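Local coordinates for SusD superfamily protein (Parabacteroides distasonis, PDB 3OTN), which probably binds carbohydrate or another nutrient at the bacterial outer membrane, at residues K29-N34 with N258-E263; S25-N30 with F249-Q254; N43-L48 with Y420-W425; V190-A195 with S356-T361. All blocks are in the same frame, centred on the assembly; numbering follows the deposited sequence.

How the contacts relate
The four contacts illustrate how one fold varies its chemistry with depth. Contact 1 is partly buried, and a charged guanidinium there meets a backbone carbonyl; contacts 2, 3 and 4 are buried and depend on neutral amides, a phenol and apolar carbon. Contacts 1 and 2 start from the same run of chain after helix 15-25 and share a bound ethanediol. Contacts 2 and 4 hold neighbouring strands of one small antiparallel sheet, which 25-30 meets at 249-253 and helix 187-202 at 358-359. Contact 3 joins this group through N43 and T44, bonded to 29-34, and through E421 and K423, bonded to 356-361.

Contact 1: K29-N34 with N258-E263; sequences KNTVFN and NKRHNE. With EDO (1,2-ethanediol), chain K; EDO (1,2-ethanediol), chain P.
A first torsion that turns CG away from the backbone N (chi1 -163°) and a single bend at chi3 (62°) let R260 lay its guanidinium beside the 3-10 turn of T31 and the backbone carbonyl of N34. This is one of two modelled conformers of R260, and the contacts hold for it. The T31 methyl CG2 sits over one face of the group, nearer its rim than its centre, with CG2 3.7 Å from R260 CZ. The edge does the polar work. R260 NH1 donates to N34 O at 2.8 Å, in the carbonyl plane and on a lone pair, while R260 NH2 donates to the same N34 O at 3.1 Å, tilted about 20° from that plane. Two nitrogens thus grip one oxygen end-on, which would restrain the rotation of the flat group in this conformer. A further edge position is taken by an ethanediol, probably from the crystallisation liquor: R260 NH2 donates to its O2 at 3.0 Å, and NE adds a weak bond. The N34 amide turns elsewhere, its OD1 to N43 and its ND2 to S264. An arginine giving two N-H groups to one main-chain carbonyl ties the loop after strand 249-253 to the 29-34 region of this SusD-family fold.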
# COMPACT_ATOMS: atom_id res chain seq x y z
N LYS A 29 -1.22 -1.97 -15.37
CA LYS A 29 -1.97 -2.68 -14.33
C LYS A 29 -1.62 -2.18 -12.92
O LYS A 29 -2.08 -2.76 -11.93
CB LYS A 29 -1.87 -4.20 -14.51
CG LYS A 29 -2.74 -4.72 -15.69
CD LYS A 29 -4.22 -4.64 -15.30
CE LYS A 29 -5.14 -5.23 -16.32
NZ LYS A 29 -5.06 -4.48 -17.52
N ASN A 30 -0.88 -1.07 -12.81
CA ASN A 30 -0.80 -0.31 -11.55
C ASN A 30 -2.17 0.21 -11.03
O ASN A 30 -2.27 0.65 -9.87
CB ASN A 30 0.16 0.89 -11.67
CG ASN A 30 1.64 0.49 -11.69
OD1 ASN A 30 2.03 -0.66 -12.02
ND2 ASN A 30 2.48 1.46 -11.39
N THR A 31 -3.18 0.21 -11.89
CA THR A 31 -4.55 0.46 -11.50
C THR A 31 -4.97 -0.45 -10.35
O THR A 31 -5.72 -0.02 -9.49
CB THR A 31 -5.52 0.25 -12.66
OG1 THR A 31 -5.33 -1.08 -13.17
CG2 THR A 31 -5.29 1.29 -13.76
N VAL A 32 -4.42 -1.66 -10.28
CA VAL A 32 -4.83 -2.60 -9.20
C VAL A 32 -4.58 -2.08 -7.78
O VAL A 32 -5.29 -2.46 -6.84
CB VAL A 32 -4.17 -4.00 -9.37
CG1 VAL A 32 -2.68 -3.96 -8.96
CG2 VAL A 32 -4.92 -5.05 -8.58
N PHE A 33 -3.60 -1.19 -7.61
CA PHE A 33 -3.22 -0.70 -6.28
C PHE A 33 -4.25 0.31 -5.74
O PHE A 33 -4.24 0.61 -4.54
CB PHE A 33 -1.79 -0.10 -6.26
CG PHE A 33 -0.74 -1.05 -6.80
CD1 PHE A 33 -0.62 -2.33 -6.27
CD2 PHE A 33 0.11 -0.67 -7.82
CE1 PHE A 33 0.31 -3.24 -6.79
CE2 PHE A 33 1.04 -1.57 -8.35
CZ PHE A 33 1.11 -2.87 -7.85
N ASN A 34 -5.10 0.84 -6.63
CA ASN A 34 -6.25 1.67 -6.22
C ASN A 34 -7.16 1.80 -7.40
O ASN A 34 -6.91 2.57 -8.33
CB ASN A 34 -5.78 3.05 -5.72
CG ASN A 34 -6.90 3.90 -5.18
OD1 ASN A 34 -8.01 3.88 -5.68
ND2 ASN A 34 -6.59 4.70 -4.14
N ASN A 258 -6.70 14.81 -16.85
CA ASN A 258 -6.72 14.31 -18.26
C ASN A 258 -6.54 12.78 -18.41
O ASN A 258 -6.70 12.26 -19.51
CB ASN A 258 -5.68 15.03 -19.12
CG ASN A 258 -4.26 14.63 -18.78
OD1 ASN A 258 -3.94 14.39 -17.62
ND2 ASN A 258 -3.40 14.58 -19.79
N LYS A 259 -6.22 12.07 -17.32
CA LYS A 259 -6.26 10.59 -17.29
C LYS A 259 -7.30 10.04 -16.29
O LYS A 259 -8.45 10.43 -16.37
CB LYS A 259 -4.85 10.03 -17.11
CG LYS A 259 -3.86 10.60 -18.13
CD LYS A 259 -2.56 9.81 -18.14
CE LYS A 259 -1.59 10.42 -19.14
NZ LYS A 259 -0.42 9.52 -19.39
N ARG A 260 -6.94 9.12 -15.40
CA ARG A 260 -7.88 8.55 -14.45
C ARG A 260 -8.06 9.50 -13.24
O ARG A 260 -7.07 10.05 -12.71
CB ARG A 260 -7.39 7.16 -14.00
CG ARG A 260 -8.44 6.28 -13.33
CD ARG A 260 -8.04 4.79 -13.35
NE ARG A 260 -6.81 4.52 -12.60
CZ ARG A 260 -6.75 3.85 -11.45
NH1 ARG A 260 -7.84 3.34 -10.90
NH2 ARG A 260 -5.59 3.68 -10.85
N HIS A 261 -9.31 9.65 -12.80
CA HIS A 261 -9.64 10.43 -11.62
C HIS A 261 -9.60 9.50 -10.41
O HIS A 261 -9.89 8.30 -10.52
CB HIS A 261 -11.02 11.12 -11.76
CG HIS A 261 -11.14 11.98 -12.98
ND1 HIS A 261 -12.34 12.21 -13.62
CD2 HIS A 261 -10.19 12.57 -13.74
CE1 HIS A 261 -12.13 12.95 -14.70
NE2 HIS A 261 -10.83 13.18 -14.80
N ASN A 262 -9.21 10.04 -9.26
CA ASN A 262 -9.11 9.26 -8.01
C ASN A 262 -10.48 9.17 -7.35
O ASN A 262 -10.89 10.05 -6.58
CB ASN A 262 -8.10 9.89 -7.06
CG ASN A 262 -7.90 9.09 -5.82
OD1 ASN A 262 -8.66 8.18 -5.53
ND2 ASN A 262 -6.90 9.46 -5.04
N GLU A 263 -11.20 8.10 -7.66
CA GLU A 263 -12.53 7.88 -7.10
C GLU A 263 -12.49 7.45 -5.65
O GLU A 263 -13.46 7.60 -4.96
CB GLU A 263 -13.35 6.90 -7.96
CG GLU A 263 -13.81 7.49 -9.33
CD GLU A 263 -14.74 8.73 -9.19
OE1 GLU A 263 -15.90 8.54 -8.82
OE2 GLU A 263 -14.32 9.90 -9.49
C1 EDO K . -1.50 4.01 -12.87
O1 EDO K . -0.55 4.86 -12.16
C2 EDO K . -2.63 4.85 -13.49
O2 EDO K . -3.56 5.17 -12.44
C1 EDO P . -3.46 17.63 -14.91
O1 EDO P . -4.34 16.80 -15.73
C2 EDO P . -4.08 18.10 -13.59
O2 EDO P . -4.69 17.03 -12.84

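Contact 2: S25-N30 with F249-Q254; sequences SAYLKN and FIYQVQ. With EDO (1,2-ethanediol), chain K.
Polar contacts centre on N30 and Y251. N30 ND2 donates to Y251 OH at 2.6 Å, a short bond that is bent at the hydrogen (134°). The hydroxyl lies close to the plane of the N30 amide; amide and ring planes stand 77° apart, and the nitrogen lies at the ring's edge, near its plane. Y251 reaches across through an extended first torsion (chi1 -162°), which carries the phenol out from the strand. N30 ND2 also donates to a water at 2.6 Å, and this water donates a hydrogen bond to Q252 O. An ethanediol extends the bridge: its O1 bonds to the water and accepts from Q254 N at 2.8 Å, and its O2 donates to Q254 O.

Carbon-oxygen packing adds Y27 CD2, 3.4 Å from Y251 OH, and V253 CG2, 3.7 Å from N30 O. The apolar pair is Y27 CE2 with Y251 CE1 at 4.4 Å. The Y27 hydroxyl is bonded to E117. Helix 108-133 closes the site, with M121 touching Y27, N30 and Y251 and F120 meeting Y251 edge-to-face. Strands 355-356 and 358-359 flank 249-253 in its antiparallel sheet, where I250 and Y251 both face Y358 in a classic beta bulge.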
# COMPACT_ATOMS: atom_id res chain seq x y z
N SER A 25 3.75 -0.34 -20.95
CA SER A 25 2.73 -1.39 -20.80
C SER A 25 2.82 -2.02 -19.40
O SER A 25 1.81 -2.47 -18.85
CB SER A 25 2.85 -2.46 -21.94
OG SER A 25 3.96 -3.37 -21.72
N ALA A 26 4.01 -1.99 -18.81
CA ALA A 26 4.25 -2.55 -17.46
C ALA A 26 3.55 -1.77 -16.36
O ALA A 26 3.17 -2.35 -15.31
CB ALA A 26 5.78 -2.66 -17.17
N TYR A 27 3.33 -0.48 -16.61
CA TYR A 27 2.65 0.42 -15.67
C TYR A 27 1.12 0.28 -15.69
O TYR A 27 0.47 0.72 -14.74
CB TYR A 27 2.99 1.89 -15.96
CG TYR A 27 4.45 2.33 -15.76
CD1 TYR A 27 5.48 1.92 -16.61
CD2 TYR A 27 4.77 3.20 -14.73
CE1 TYR A 27 6.82 2.36 -16.39
CE2 TYR A 27 6.07 3.64 -14.51
CZ TYR A 27 7.09 3.25 -15.34
OH TYR A 27 8.36 3.76 -15.05
N LEU A 28 0.56 -0.28 -16.76
CA LEU A 28 -0.88 -0.23 -17.00
C LEU A 28 -1.68 -0.83 -15.86
O LEU A 28 -2.67 -0.25 -15.41
CB LEU A 28 -1.25 -0.93 -18.31
CG LEU A 28 -0.77 -0.26 -19.59
CD1 LEU A 28 -1.15 -1.14 -20.80
CD2 LEU A 28 -1.31 1.17 -19.68
N LYS A 29 -1.22 -1.97 -15.37
CA LYS A 29 -1.97 -2.68 -14.33
C LYS A 29 -1.62 -2.18 -12.92
O LYS A 29 -2.08 -2.76 -11.93
CB LYS A 29 -1.87 -4.20 -14.51
CG LYS A 29 -2.74 -4.72 -15.69
CD LYS A 29 -4.22 -4.64 -15.30
CE LYS A 29 -5.14 -5.23 -16.32
NZ LYS A 29 -5.06 -4.48 -17.52
N ASN A 30 -0.88 -1.07 -12.81
CA ASN A 30 -0.80 -0.31 -11.55
C ASN A 30 -2.17 0.21 -11.03
O ASN A 30 -2.27 0.65 -9.87
CB ASN A 30 0.16 0.89 -11.67
CG ASN A 30 1.64 0.49 -11.69
OD1 ASN A 30 2.03 -0.66 -12.02
ND2 ASN A 30 2.48 1.46 -11.39
N PHE A 249 7.13 11.54 -1.84
CA PHE A 249 6.58 10.48 -2.69
C PHE A 249 7.65 9.87 -3.60
O PHE A 249 8.31 10.58 -4.36
CB PHE A 249 5.37 10.94 -3.47
CG PHE A 249 4.24 11.48 -2.61
CD1 PHE A 249 3.77 10.77 -1.51
CD2 PHE A 249 3.68 12.72 -2.90
CE1 PHE A 249 2.73 11.28 -0.73
CE2 PHE A 249 2.65 13.23 -2.15
CZ PHE A 249 2.16 12.52 -1.06
N ILE A 250 7.76 8.55 -3.52
CA ILE A 250 8.78 7.77 -4.25
C ILE A 250 8.14 7.01 -5.41
O ILE A 250 8.63 7.08 -6.55
CB ILE A 250 9.51 6.78 -3.27
CG1 ILE A 250 10.24 7.56 -2.18
CG2 ILE A 250 10.55 5.91 -4.02
CD1 ILE A 250 10.71 6.69 -1.03
N TYR A 251 7.05 6.32 -5.13
CA TYR A 251 6.26 5.68 -6.19
C TYR A 251 4.76 5.77 -5.87
O TYR A 251 4.35 5.49 -4.75
CB TYR A 251 6.74 4.22 -6.39
CG TYR A 251 6.29 3.69 -7.71
CD1 TYR A 251 6.89 4.12 -8.88
CD2 TYR A 251 5.22 2.81 -7.80
CE1 TYR A 251 6.45 3.67 -10.14
CE2 TYR A 251 4.76 2.34 -9.04
CZ TYR A 251 5.36 2.77 -10.20
OH TYR A 251 4.90 2.33 -11.40
N GLN A 252 3.95 6.13 -6.86
CA GLN A 252 2.55 6.35 -6.63
C GLN A 252 1.72 5.84 -7.79
O GLN A 252 2.17 5.79 -8.93
CB GLN A 252 2.30 7.88 -6.53
CG GLN A 252 2.99 8.59 -5.37
CD GLN A 252 2.37 9.92 -5.08
OE1 GLN A 252 2.54 10.87 -5.86
NE2 GLN A 252 1.65 10.02 -3.95
N VAL A 253 0.46 5.55 -7.50
CA VAL A 253 -0.55 5.40 -8.51
C VAL A 253 -0.93 6.80 -9.01
O VAL A 253 -1.17 7.71 -8.19
CB VAL A 253 -1.79 4.71 -7.99
CG1 VAL A 253 -2.77 4.55 -9.12
CG2 VAL A 253 -1.44 3.28 -7.44
N GLN A 254 -0.99 6.97 -10.32
CA GLN A 254 -1.18 8.31 -10.94
C GLN A 254 -2.65 8.57 -11.25
O GLN A 254 -3.33 7.77 -11.93
CB GLN A 254 -0.38 8.46 -12.24
CG GLN A 254 1.14 8.13 -12.11
CD GLN A 254 1.86 9.05 -11.16
OE1 GLN A 254 2.61 8.61 -10.25
NE2 GLN A 254 1.64 10.31 -11.32
C1 EDO K . -1.50 4.01 -12.87
O1 EDO K . -0.55 4.86 -12.16
C2 EDO K . -2.63 4.85 -13.49
O2 EDO K . -3.56 5.17 -12.44
O HOH W 1 1.97 4.00 -11.51

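Contact 3: N43-L48 with Y420-W425; sequences NTILLL and YENKMW
L48 O takes a hydrogen bond from a water at 2.6 Å, and that water in turn accepts from W425 N at 2.9 Å, linking the end of the 43-48 turn to the first residues of helix 424-431. W425 also closes on this oxygen with carbon, its CB lying 3.2 Å from L48 O. Beside the water bridge runs a direct bond, in which N422 ND2 donates to I45 O at 3.0 Å. The nitrogen lies in the carbonyl plane, on a lone pair, although the oxygen stands 19° out of the N422 amide plane. The turn that offers these two carbonyls is opened by an Asx turn: N43 OD1 accepts from I45 N at 2.9 Å in an almost straight bond (176°), at the exit of strand 42-43. N422, by contrast, sits in a left-handed backbone conformation just ahead of its helix, and its own N is bonded to E49. Its chi1 of -83° swings the amide to the side of the backbone N, where it passes at about a right angle to the side chains of both I45 and L48. The amide oxygen is set among carbon atoms, N422 OD1 lying 3.5 Å from I45 CB and equally far from L48 CD1. Further along, L48 CD2 packs more loosely against W425 CD1 at 4.3 Å. W82 of helix 79-100 covers L47 and L48, and W355 of strand 355-356 touches I45 and N422.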
# COMPACT_ATOMS: atom_id res chain seq x y z
N ASN A 43 -13.41 -0.97 -3.72
CA ASN A 43 -12.11 -0.58 -4.28
C ASN A 43 -11.13 -1.57 -3.76
O ASN A 43 -11.28 -2.02 -2.62
CB ASN A 43 -11.78 0.85 -3.83
CG ASN A 43 -10.45 1.38 -4.43
OD1 ASN A 43 -9.38 0.86 -4.17
ND2 ASN A 43 -10.54 2.44 -5.25
N THR A 44 -10.10 -1.87 -4.57
CA THR A 44 -9.06 -2.82 -4.22
C THR A 44 -8.36 -2.50 -2.89
O THR A 44 -7.91 -3.43 -2.18
CB THR A 44 -8.01 -2.97 -5.34
OG1 THR A 44 -7.60 -1.65 -5.77
CG2 THR A 44 -8.55 -3.77 -6.52
N ILE A 45 -8.26 -1.21 -2.54
CA ILE A 45 -7.61 -0.82 -1.29
C ILE A 45 -8.29 -1.36 -0.04
O ILE A 45 -7.64 -1.50 1.00
CB ILE A 45 -7.43 0.71 -1.10
CG1 ILE A 45 -8.76 1.45 -0.87
CG2 ILE A 45 -6.60 1.30 -2.25
CD1 ILE A 45 -8.54 2.96 -0.58
N LEU A 46 -9.58 -1.69 -0.15
CA LEU A 46 -10.32 -2.17 1.00
C LEU A 46 -9.87 -3.54 1.49
O LEU A 46 -9.99 -3.80 2.69
CB LEU A 46 -11.83 -2.19 0.73
CG LEU A 46 -12.54 -0.89 0.38
CD1 LEU A 46 -13.96 -1.15 -0.01
CD2 LEU A 46 -12.47 0.17 1.53
N LEU A 47 -9.36 -4.39 0.59
CA LEU A 47 -8.90 -5.74 0.96
C LEU A 47 -7.86 -5.69 2.06
O LEU A 47 -7.87 -6.52 2.98
CB LEU A 47 -8.29 -6.50 -0.24
CG LEU A 47 -7.86 -7.97 0.00
CD1 LEU A 47 -9.06 -8.87 0.39
CD2 LEU A 47 -7.13 -8.58 -1.21
N LEU A 48 -6.96 -4.71 1.95
CA LEU A 48 -5.84 -4.55 2.87
C LEU A 48 -6.17 -3.72 4.10
O LEU A 48 -5.32 -3.58 4.97
CB LEU A 48 -4.64 -3.96 2.13
CG LEU A 48 -4.18 -4.68 0.85
CD1 LEU A 48 -3.02 -3.92 0.23
CD2 LEU A 48 -3.79 -6.12 1.10
N TYR A 420 -4.20 3.61 7.18
CA TYR A 420 -5.10 3.63 6.05
C TYR A 420 -4.41 3.84 4.73
O TYR A 420 -5.05 4.27 3.77
CB TYR A 420 -6.25 4.63 6.28
CG TYR A 420 -6.90 4.39 7.66
CD1 TYR A 420 -7.50 3.17 7.94
CD2 TYR A 420 -6.85 5.34 8.66
CE1 TYR A 420 -8.07 2.91 9.20
CE2 TYR A 420 -7.40 5.08 9.93
CZ TYR A 420 -8.01 3.87 10.18
OH TYR A 420 -8.58 3.58 11.41
N GLU A 421 -3.10 3.52 4.68
CA GLU A 421 -2.27 3.62 3.47
C GLU A 421 -1.86 2.26 2.92
O GLU A 421 -0.91 2.15 2.15
CB GLU A 421 -1.00 4.44 3.77
CG GLU A 421 -1.21 5.90 4.08
CD GLU A 421 0.11 6.66 4.42
OE1 GLU A 421 1.10 6.54 3.69
OE2 GLU A 421 0.13 7.38 5.43
N ASN A 422 -2.59 1.21 3.31
CA ASN A 422 -2.35 -0.15 2.84
C ASN A 422 -1.00 -0.70 3.27
O ASN A 422 -0.33 -1.42 2.51
CB ASN A 422 -2.55 -0.25 1.28
CG ASN A 422 -4.03 -0.42 0.83
OD1 ASN A 422 -4.27 -0.68 -0.34
ND2 ASN A 422 -5.00 -0.22 1.74
N LYS A 423 -0.55 -0.34 4.48
CA LYS A 423 0.73 -0.85 5.04
C LYS A 423 0.56 -1.72 6.27
O LYS A 423 1.37 -2.63 6.50
CB LYS A 423 1.65 0.33 5.45
CG LYS A 423 2.00 1.28 4.34
CD LYS A 423 2.78 0.61 3.24
CE LYS A 423 2.99 1.57 2.06
NZ LYS A 423 4.10 1.07 1.25
N MSE A 424 -0.45 -1.39 7.07
CA MSE A 424 -0.67 -1.99 8.37
C MSE A 424 -0.93 -3.51 8.28
O MSE A 424 -0.39 -4.29 9.09
CB MSE A 424 -1.84 -1.26 9.06
CG MSE A 424 -2.15 -1.70 10.44
SE MSE A 424 -3.77 -0.81 11.10
CE MSE A 424 -3.00 0.99 11.40
N TRP A 425 -1.77 -3.93 7.33
CA TRP A 425 -2.11 -5.36 7.22
C TRP A 425 -0.81 -6.17 6.93
O TRP A 425 -0.54 -7.16 7.59
CB TRP A 425 -3.16 -5.63 6.15
CG TRP A 425 -3.55 -7.09 6.07
CD1 TRP A 425 -3.35 -7.91 5.03
CD2 TRP A 425 -4.13 -7.88 7.11
NE1 TRP A 425 -3.80 -9.17 5.31
CE2 TRP A 425 -4.29 -9.18 6.58
CE3 TRP A 425 -4.54 -7.63 8.41
CZ2 TRP A 425 -4.83 -10.22 7.33
CZ3 TRP A 425 -5.07 -8.65 9.15
CH2 TRP A 425 -5.22 -9.93 8.61
O HOH W 2 -3.21 -2.13 5.57

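Contact 4: V190-A195 with S356-T361; sequences VKALLA and SVYRYT. With EDO (1,2-ethanediol), chain S.
Helix 187-202 packs here against the outer strand 358-359 of the antiparallel sheet, at a classic beta bulge in which V357 and Y358 together face Y251 of the neighbouring strand. Y358 is the residue that crosses to the helix, and its phenol ring carries the contact. A192 CB stands over one face in a CH-pi interaction, 4.3 Å from the ring centroid and 27° off the normal. Its nearest ring atom is CG, with A192 CB and Y358 CG 3.9 Å apart, so the methyl sits towards the inner end of the ring. Backbone follows on the same face: A192 C lies above the ring centre and L193 N is offset towards the rim, which makes the flat phenol lie against the helix surface itself. The outer end of the ring belongs to L193. Its CD1 comes to 3.4 Å from Y358 OH and 4.0 Å from Y358 CE2, the leucine lying aslant to the tyrosine. A fully extended chi1 (-180°) acts together with chi2 (52°) to bring CD1 to the hydroxyl end of the ring, near its plane. The hydroxyl is satisfied further along the same helix, where D196 is its partner.

Past the bulge the chain enters helix 360-375 with R359 at the N-cap position, and the R359 side chain forms salt bridges with E421 and E248. L193 also touches F120 and F127 of helix 108-133. The arrangement is that of helix-on-sheet packing, the ring face lying on A192 and the backbone beside it, and it joins helix 187-202 to the short antiparallel sheet of this SusD-family fold.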
# COMPACT_ATOMS: atom_id res chain seq x y z
N VAL A 190 13.12 1.44 -6.55
CA VAL A 190 13.74 0.11 -6.47
C VAL A 190 14.27 -0.14 -5.07
O VAL A 190 14.09 -1.24 -4.53
CB VAL A 190 14.93 -0.03 -7.49
CG1 VAL A 190 15.75 -1.28 -7.21
CG2 VAL A 190 14.42 0.03 -8.92
N LYS A 191 14.96 0.85 -4.51
CA LYS A 191 15.54 0.68 -3.16
C LYS A 191 14.46 0.59 -2.09
O LYS A 191 14.61 -0.18 -1.17
CB LYS A 191 16.50 1.82 -2.76
CG LYS A 191 17.64 2.09 -3.68
CD LYS A 191 18.61 1.00 -3.75
CE LYS A 191 19.89 1.45 -4.55
NZ LYS A 191 20.85 0.36 -4.41
N ALA A 192 13.38 1.36 -2.23
CA ALA A 192 12.26 1.30 -1.27
C ALA A 192 11.58 -0.07 -1.30
O ALA A 192 11.31 -0.67 -0.25
CB ALA A 192 11.24 2.41 -1.56
N LEU A 193 11.30 -0.57 -2.50
CA LEU A 193 10.71 -1.88 -2.65
C LEU A 193 11.62 -2.97 -2.15
O LEU A 193 11.16 -3.86 -1.42
CB LEU A 193 10.34 -2.17 -4.10
CG LEU A 193 9.70 -3.54 -4.37
CD1 LEU A 193 8.50 -3.80 -3.44
CD2 LEU A 193 9.30 -3.64 -5.84
N LEU A 194 12.91 -2.91 -2.52
CA LEU A 194 13.86 -3.94 -2.11
C LEU A 194 14.09 -3.90 -0.58
O LEU A 194 14.22 -4.95 0.05
CB LEU A 194 15.16 -3.89 -2.92
CG LEU A 194 16.20 -4.99 -2.67
CD1 LEU A 194 15.59 -6.38 -2.74
CD2 LEU A 194 17.37 -4.87 -3.64
N ALA A 195 14.06 -2.71 0.03
CA ALA A 195 14.09 -2.63 1.50
C ALA A 195 12.92 -3.43 2.13
O ALA A 195 13.08 -4.21 3.07
CB ALA A 195 14.06 -1.18 1.99
N SER A 356 -0.25 6.84 -2.85
CA SER A 356 1.10 6.33 -2.63
C SER A 356 1.25 4.81 -2.58
O SER A 356 0.43 4.12 -2.00
CB SER A 356 1.66 6.89 -1.34
OG SER A 356 1.86 8.24 -1.52
N VAL A 357 2.31 4.32 -3.22
CA VAL A 357 2.80 2.95 -3.01
C VAL A 357 3.99 3.00 -2.03
O VAL A 357 4.03 2.23 -1.08
CB VAL A 357 3.21 2.28 -4.36
CG1 VAL A 357 3.87 0.93 -4.14
CG2 VAL A 357 1.99 2.15 -5.26
N TYR A 358 4.95 3.89 -2.26
CA TYR A 358 6.04 4.17 -1.28
C TYR A 358 6.23 5.66 -1.11
O TYR A 358 6.31 6.39 -2.10
CB TYR A 358 7.39 3.54 -1.66
CG TYR A 358 7.39 2.06 -1.46
CD1 TYR A 358 7.41 1.52 -0.19
CD2 TYR A 358 7.31 1.18 -2.53
CE1 TYR A 358 7.34 0.16 0.02
CE2 TYR A 358 7.25 -0.18 -2.33
CZ TYR A 358 7.27 -0.68 -1.05
OH TYR A 358 7.18 -2.01 -0.83
N ARG A 359 6.32 6.11 0.13
CA ARG A 359 6.72 7.47 0.46
C ARG A 359 7.86 7.43 1.49
O ARG A 359 8.11 6.43 2.12
CB ARG A 359 5.54 8.31 0.93
CG ARG A 359 4.93 7.94 2.28
CD ARG A 359 3.79 8.87 2.53
NE ARG A 359 3.01 8.64 3.77
CZ ARG A 359 3.06 9.40 4.87
NH1 ARG A 359 3.91 10.42 4.96
NH2 ARG A 359 2.23 9.15 5.90
N TYR A 360 8.57 8.53 1.60
CA TYR A 360 9.78 8.59 2.43
C TYR A 360 9.56 8.25 3.89
O TYR A 360 10.42 7.59 4.51
CB TYR A 360 10.37 9.99 2.30
CG TYR A 360 11.78 10.20 2.79
CD1 TYR A 360 12.81 9.34 2.43
CD2 TYR A 360 12.10 11.34 3.50
CE1 TYR A 360 14.10 9.60 2.82
CE2 TYR A 360 13.39 11.61 3.89
CZ TYR A 360 14.38 10.74 3.55
OH TYR A 360 15.64 11.00 3.95
N THR A 361 8.43 8.67 4.47
CA THR A 361 8.17 8.31 5.90
C THR A 361 8.23 6.80 6.16
O THR A 361 8.84 6.35 7.13
CB THR A 361 6.86 8.91 6.45
OG1 THR A 361 6.95 10.33 6.45
CG2 THR A 361 6.58 8.42 7.90
C1 EDO S . 17.15 11.57 8.24
O1 EDO S . 17.52 11.89 9.59
C2 EDO S . 15.76 12.13 7.95
O2 EDO S . 15.68 12.49 6.57